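Local coordinates for protein tannase (Lactobacillus plantarum, PDB 4JUI) that hydrolyses the galloyl ester bonds of tannins, probably as an esterase of the alpha/beta-hydrolase fold, at residues G78-P83 against G116-D121; N161-G166 against A203-H208. The protein carries 1 engineered substitution. All coordinates share one frame; numbering follows the deposited sequence.

Interaction 1: residues G78-P83 against G116-D121; sequences GYLPGP and GRTTVD. With EGR (ethyl 3,4,5-trihydroxybenzoate), chain C.
Arg117 reaches back along the loop 78-83 and holds two successive carbonyls of it, one with its backbone and one with its side chain. Arg117 N donates to Tyr79 O at 2.9 Å, in the carbonyl plane. CG stands between the backbone N and the carbonyl carbon (chi1 53°), which lays the side chain against the same peptide: CB and CG both border Tyr79 O, with Arg117 CG 3.2 Å from it. CD then passes alongside Tyr79 CB, and the extended chain delivers Arg117 NE to Gly78 O at 2.8 Å, in an almost straight bond (176°) lying in the guanidinium plane. Leu80 CD2 covers one face of the guanidinium, offset toward its rim, 3.7 Å from Arg117 CZ, while NH1 bonds to Asn360. Replacing Arg117 by alanine removes the NE donor and is likely to leave Gly78 O without its side-chain partner and Leu80 CD2 without the flat group it covers. On the other side of the same residue, Gly78 N donates to the ester carbonyl oxygen O05 of the bound ethyl gallate at 2.6 Å, consistent with an oxyanion-hole role. Further along, Pro81 CD lies 3.1 Å from Thr118 OG1, and its ring slides past Thr119. Thr119 OG1 accepts from Gly116 N within a type I turn, and Gly116 CA packs so closely on Pro81 N that a side chain there would clash. The two loops follow strands 70-73 and 108-112, neighbours in the central sheet, and Tyr79 continues from them onto helices 165-175 and 357-361.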
loop_
_atom_site.group_PDB
_atom_site.type_symbol
_atom_site.label_atom_id
_atom_site.label_comp_id
_atom_site.label_asym_id
_atom_site.label_seq_id
_atom_site.Cartn_x
_atom_site.Cartn_y
_atom_site.Cartn_z
ATOM N N GLY A 78 0.199 6.110 6.681
ATOM C CA GLY A 78 0.759 6.108 8.019
ATOM C C GLY A 78 0.010 5.188 8.968
ATOM O O GLY A 78 0.175 5.288 10.189
ATOM N N TYR A 79 -0.794 4.283 8.405
ATOM C CA TYR A 79 -1.649 3.392 9.188
ATOM C C TYR A 79 -2.644 4.190 10.022
ATOM O O TYR A 79 -3.153 3.725 11.041
ATOM C CB TYR A 79 -0.813 2.398 10.022
ATOM C CG TYR A 79 -0.277 1.277 9.163
ATOM C CD1 TYR A 79 -1.131 0.290 8.667
ATOM C CD2 TYR A 79 1.064 1.236 8.782
ATOM C CE1 TYR A 79 -0.654 -0.731 7.845
ATOM C CE2 TYR A 79 1.545 0.226 7.955
ATOM C CZ TYR A 79 0.690 -0.757 7.500
ATOM O OH TYR A 79 1.171 -1.764 6.689
ATOM N N LEU A 80 -2.941 5.390 9.533
ATOM C CA LEU A 80 -3.911 6.282 10.147
ATOM C C LEU A 80 -5.286 5.993 9.527
ATOM O O LEU A 80 -5.375 5.257 8.536
ATOM C CB LEU A 80 -3.474 7.733 9.908
ATOM C CG LEU A 80 -2.255 8.171 10.719
ATOM C CD1 LEU A 80 -1.715 9.478 10.173
ATOM C CD2 LEU A 80 -2.624 8.311 12.190
ATOM N N PRO A 81 -6.362 6.533 10.120
ATOM C CA PRO A 81 -7.687 6.318 9.526
ATOM C C PRO A 81 -7.740 6.867 8.108
ATOM O O PRO A 81 -7.094 7.887 7.830
ATOM C CB PRO A 81 -8.608 7.134 10.435
ATOM C CG PRO A 81 -7.884 7.183 11.753
ATOM C CD PRO A 81 -6.445 7.315 11.366
ATOM N N GLY A 82 -8.485 6.205 7.225
ATOM C CA GLY A 82 -8.599 6.652 5.848
ATOM C C GLY A 82 -10.059 6.883 5.506
ATOM O O GLY A 82 -10.776 5.933 5.184
ATOM N N PRO A 83 -10.506 8.148 5.563
ATOM C CA PRO A 83 -11.927 8.437 5.338
ATOM C C PRO A 83 -12.378 8.055 3.931
ATOM O O PRO A 83 -11.563 7.968 3.003
ATOM C CB PRO A 83 -12.018 9.958 5.528
ATOM C CG PRO A 83 -10.798 10.319 6.336
ATOM C CD PRO A 83 -9.737 9.362 5.885
ATOM N N GLY A 116 -8.163 3.522 11.534
ATOM C CA GLY A 116 -6.710 3.518 11.669
ATOM C C GLY A 116 -6.271 3.607 13.114
ATOM O O GLY A 116 -7.094 3.589 14.029
ATOM N N ARG A 117 -4.966 3.718 13.332
ATOM C CA ARG A 117 -4.426 3.526 14.681
ATOM C C ARG A 117 -4.879 4.553 15.722
ATOM O O ARG A 117 -4.769 4.307 16.921
ATOM C CB ARG A 117 -2.897 3.469 14.630
ATOM C CG ARG A 117 -2.269 4.658 13.918
ATOM C CD ARG A 117 -0.793 4.405 13.648
ATOM N NE ARG A 117 -0.142 5.503 12.932
ATOM C CZ ARG A 117 0.365 6.583 13.522
ATOM N NH1 ARG A 117 0.285 6.731 14.843
ATOM N NH2 ARG A 117 0.945 7.527 12.788
ATOM N N THR A 118 -5.380 5.694 15.263
ATOM C CA THR A 118 -5.832 6.755 16.156
ATOM C C THR A 118 -7.353 6.791 16.323
ATOM O O THR A 118 -7.877 7.631 17.047
ATOM C CB THR A 118 -5.380 8.127 15.646
ATOM O OG1 THR A 118 -5.814 8.293 14.290
ATOM C CG2 THR A 118 -3.861 8.248 15.715
ATOM N N THR A 119 -8.059 5.887 15.650
ATOM C CA THR A 119 -9.525 5.863 15.735
ATOM C C THR A 119 -9.995 5.470 17.134
ATOM O O THR A 119 -9.534 4.476 17.699
ATOM C CB THR A 119 -10.143 4.877 14.734
ATOM O OG1 THR A 119 -9.807 5.268 13.402
ATOM C CG2 THR A 119 -11.669 4.843 14.892
ATOM N N VAL A 120 -10.915 6.248 17.698
ATOM C CA VAL A 120 -11.492 5.882 18.986
ATOM C C VAL A 120 -13.007 5.779 18.864
ATOM O O VAL A 120 -13.612 6.396 17.981
ATOM C CB VAL A 120 -11.096 6.859 20.124
ATOM C CG1 VAL A 120 -9.586 6.847 20.353
ATOM C CG2 VAL A 120 -11.590 8.266 19.829
ATOM N N ASP A 121 -13.619 4.989 19.737
ATOM C CA ASP A 121 -15.071 4.849 19.711
ATOM C C ASP A 121 -15.734 6.015 20.425
ATOM O O ASP A 121 -15.061 6.955 20.858
ATOM C CB ASP A 121 -15.524 3.518 20.324
ATOM C CG ASP A 121 -15.085 3.344 21.775
ATOM O OD1 ASP A 121 -14.792 4.347 22.469
ATOM O OD2 ASP A 121 -15.050 2.181 22.236
HETATM C C01 EGR C . 3.041 8.655 5.801
HETATM C C02 EGR C . 3.320 8.236 4.385
HETATM O O03 EGR C . 2.992 6.940 3.963
HETATM C C04 EGR C . 2.663 5.894 4.825
HETATM O O05 EGR C . 1.627 5.243 4.724
HETATM C C06 EGR C . 3.733 5.339 5.687
HETATM C C07 EGR C . 3.394 4.449 6.690
HETATM C C08 EGR C . 4.385 3.950 7.507
HETATM O O09 EGR C . 4.057 3.065 8.507
HETATM C C10 EGR C . 5.705 4.339 7.309
HETATM O O11 EGR C . 6.693 3.830 8.122
HETATM C C12 EGR C . 6.035 5.225 6.294
HETATM O O13 EGR C . 7.329 5.624 6.083
HETATM C C14 EGR C . 5.042 5.724 5.479
#

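Interaction 2: residues N161-G166 against A203-H208; sequences NGTAAG and AYCPIH. Engineered in segment 161-166: Ala164 (natural residue Ser). With EGR (ethyl 3,4,5-trihydroxybenzoate), chain C.
Three backbone hydrogen bonds join Gly162, Ala164, Tyr204 and Ile207. Tyr204 N donates to Gly162 O at 3.0 Å and Ala164 N to Tyr204 O at 2.8 Å, continuing the parallel pairing of strands 158-163 and 200-204; Ile207 N reaches Ala164 O from above the carbonyl plane, at 3.1 Å. CA-H...O contacts run beside them, the shortest from Ala164 CA to Cys205 O (3.1 Å). Strand, sharp turn at Ala164 with positive phi, then helix 165-175 form the nucleophile elbow of the alpha/beta-hydrolase fold; Ala164 is an engineered replacement of the natural serine, probably the nucleophile. Ala165 N donates to the ester carbonyl oxygen O05 of the ligand at 2.8 Å, as an oxyanion-hole amide would. Among apolar contacts, Ala164 CB touches Cys205 SG and Ile207 CG1. In Ile207, chi1 of -57° sends CG1 towards Ala164 and turns CG2 to the galloyl ring, whose C08 is 3.7 Å from Ile207 CG2. In the polar contacts, Asn161 OD1, which also bonds to Ser202 OG, lies near the plane of the Tyr204 ring at its edge, 3.3 Å from Tyr204 CE1, with amide and ring 75° apart; Tyr204 OH is bonded to Asp457.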
loop_
_atom_site.group_PDB
_atom_site.type_symbol
_atom_site.label_atom_id
_atom_site.label_comp_id
_atom_site.label_asym_id
_atom_site.label_seq_id
_atom_site.Cartn_x
_atom_site.Cartn_y
_atom_site.Cartn_z
ATOM N N ASN A 161 -6.723 -0.313 -4.780
ATOM C CA ASN A 161 -5.622 0.603 -5.026
ATOM C C ASN A 161 -5.297 1.362 -3.743
ATOM O O ASN A 161 -6.189 1.651 -2.948
ATOM C CB ASN A 161 -5.965 1.593 -6.153
ATOM C CG ASN A 161 -4.782 2.468 -6.530
ATOM O OD1 ASN A 161 -3.657 1.980 -6.657
ATOM N ND2 ASN A 161 -5.023 3.767 -6.681
ATOM N N GLY A 162 -4.018 1.654 -3.522
ATOM C CA GLY A 162 -3.620 2.417 -2.357
ATOM C C GLY A 162 -2.148 2.767 -2.393
ATOM O O GLY A 162 -1.385 2.166 -3.157
ATOM N N THR A 163 -1.759 3.743 -1.573
ATOM C CA THR A 163 -0.372 4.217 -1.507
ATOM C C THR A 163 0.206 4.005 -0.111
ATOM O O THR A 163 -0.456 4.316 0.884
ATOM C CB THR A 163 -0.312 5.724 -1.847
ATOM O OG1 THR A 163 -0.736 5.928 -3.201
ATOM C CG2 THR A 163 1.099 6.271 -1.700
ATOM N N ALA A 164 1.434 3.488 -0.048
ATOM C CA ALA A 164 2.178 3.353 1.203
ATOM C C ALA A 164 1.491 2.383 2.176
ATOM O O ALA A 164 1.319 1.210 1.834
ATOM C CB ALA A 164 2.400 4.714 1.818
ATOM N N ALA A 165 1.081 2.837 3.365
ATOM C CA ALA A 165 0.286 1.952 4.216
ATOM C C ALA A 165 -0.959 1.487 3.452
ATOM O O ALA A 165 -1.416 0.346 3.608
ATOM C CB ALA A 165 -0.109 2.640 5.534
ATOM N N GLY A 166 -1.480 2.367 2.604
ATOM C CA GLY A 166 -2.637 2.040 1.781
ATOM C C GLY A 166 -2.293 1.049 0.688
ATOM O O GLY A 166 -3.152 0.283 0.232
ATOM N N ALA A 203 -0.745 -1.430 -6.135
ATOM C CA ALA A 203 -0.123 -0.984 -4.895
ATOM C C ALA A 203 1.063 -0.088 -5.187
ATOM O O ALA A 203 1.986 -0.483 -5.892
ATOM C CB ALA A 203 0.306 -2.180 -4.041
ATOM N N TYR A 204 1.009 1.129 -4.661
ATOM C CA TYR A 204 2.115 2.069 -4.711
ATOM C C TYR A 204 2.871 2.023 -3.395
ATOM O O TYR A 204 2.250 2.050 -2.316
ATOM C CB TYR A 204 1.588 3.478 -4.945
ATOM C CG TYR A 204 0.979 3.617 -6.326
ATOM C CD1 TYR A 204 -0.384 3.433 -6.531
ATOM C CD2 TYR A 204 1.779 3.893 -7.426
ATOM C CE1 TYR A 204 -0.931 3.543 -7.808
ATOM C CE2 TYR A 204 1.238 3.998 -8.695
ATOM C CZ TYR A 204 -0.107 3.819 -8.874
ATOM O OH TYR A 204 -0.621 3.929 -10.144
ATOM N N CYS A 205 4.200 1.940 -3.501
ATOM C CA CYS A 205 5.115 1.850 -2.356
ATOM C C CYS A 205 4.569 1.159 -1.101
ATOM O O CYS A 205 4.552 1.751 -0.023
ATOM C CB CYS A 205 5.679 3.236 -1.997
ATOM S SG CYS A 205 4.483 4.518 -1.555
ATOM N N PRO A 206 4.149 -0.109 -1.232
ATOM C CA PRO A 206 3.488 -0.752 -0.094
ATOM C C PRO A 206 4.415 -0.872 1.124
ATOM O O PRO A 206 5.487 -1.484 1.039
ATOM C CB PRO A 206 3.119 -2.141 -0.634
ATOM C CG PRO A 206 4.071 -2.369 -1.805
ATOM C CD PRO A 206 4.251 -1.001 -2.402
ATOM N N ILE A 207 4.014 -0.256 2.234
ATOM C CA ILE A 207 4.792 -0.313 3.468
ATOM C C ILE A 207 4.329 -1.547 4.255
ATOM O O ILE A 207 3.413 -1.478 5.081
ATOM C CB ILE A 207 4.634 0.982 4.296
ATOM C CG1 ILE A 207 5.038 2.203 3.469
ATOM C CG2 ILE A 207 5.466 0.927 5.579
ATOM C CD1 ILE A 207 6.532 2.284 3.171
ATOM N N HIS A 208 4.948 -2.683 3.944
ATOM C CA HIS A 208 4.524 -3.984 4.450
ATOM C C HIS A 208 5.759 -4.783 4.841
ATOM O O HIS A 208 6.883 -4.271 4.747
ATOM C CB HIS A 208 3.748 -4.743 3.368
ATOM C CG HIS A 208 4.618 -5.304 2.290
ATOM N ND1 HIS A 208 5.187 -4.515 1.305
ATOM C CD2 HIS A 208 5.042 -6.565 2.045
ATOM C CE1 HIS A 208 5.910 -5.269 0.506
ATOM N NE2 HIS A 208 5.846 -6.521 0.931
HETATM C C01 EGR C . 3.041 8.655 5.801
HETATM C C02 EGR C . 3.320 8.236 4.385
HETATM O O03 EGR C . 2.992 6.940 3.963
HETATM C C04 EGR C . 2.663 5.894 4.825
HETATM O O05 EGR C . 1.627 5.243 4.724
HETATM C C06 EGR C . 3.733 5.339 5.687
HETATM C C07 EGR C . 3.394 4.449 6.690
HETATM C C08 EGR C . 4.385 3.950 7.507
HETATM O O09 EGR C . 4.057 3.065 8.507
HETATM C C10 EGR C . 5.705 4.339 7.309
HETATM O O11 EGR C . 6.693 3.830 8.122
HETATM C C12 EGR C . 6.035 5.225 6.294
HETATM O O13 EGR C . 7.329 5.624 6.083
HETATM C C14 EGR C . 5.042 5.724 5.479
#

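How the interactions relate
Interaction 2 lies at the centre of the chain, almost wholly buried, whereas interaction 1 is partly buried and farther out, with Thr118 exposed. Their chemistry follows: 161-166 and 203-208 are joined by parallel backbone bonds, continued past the strands by Ile207 N, with Tyr204, Cys205 and Ile207 packed on them, while loops 78-83 and 116-121 rely on Arg117, through backbone and side chain, and on Pro81 set against two threonine hydroxyls. Both spring from neighbouring parts of one sheet and converge on the same ligand, each supplying one backbone amide to its ester carbonyl oxygen. They also touch directly: Tyr79 OH lies 2.8 Å from Ile207 O, a probable hydrogen bond, and Ala165 CB packs against Tyr79 N.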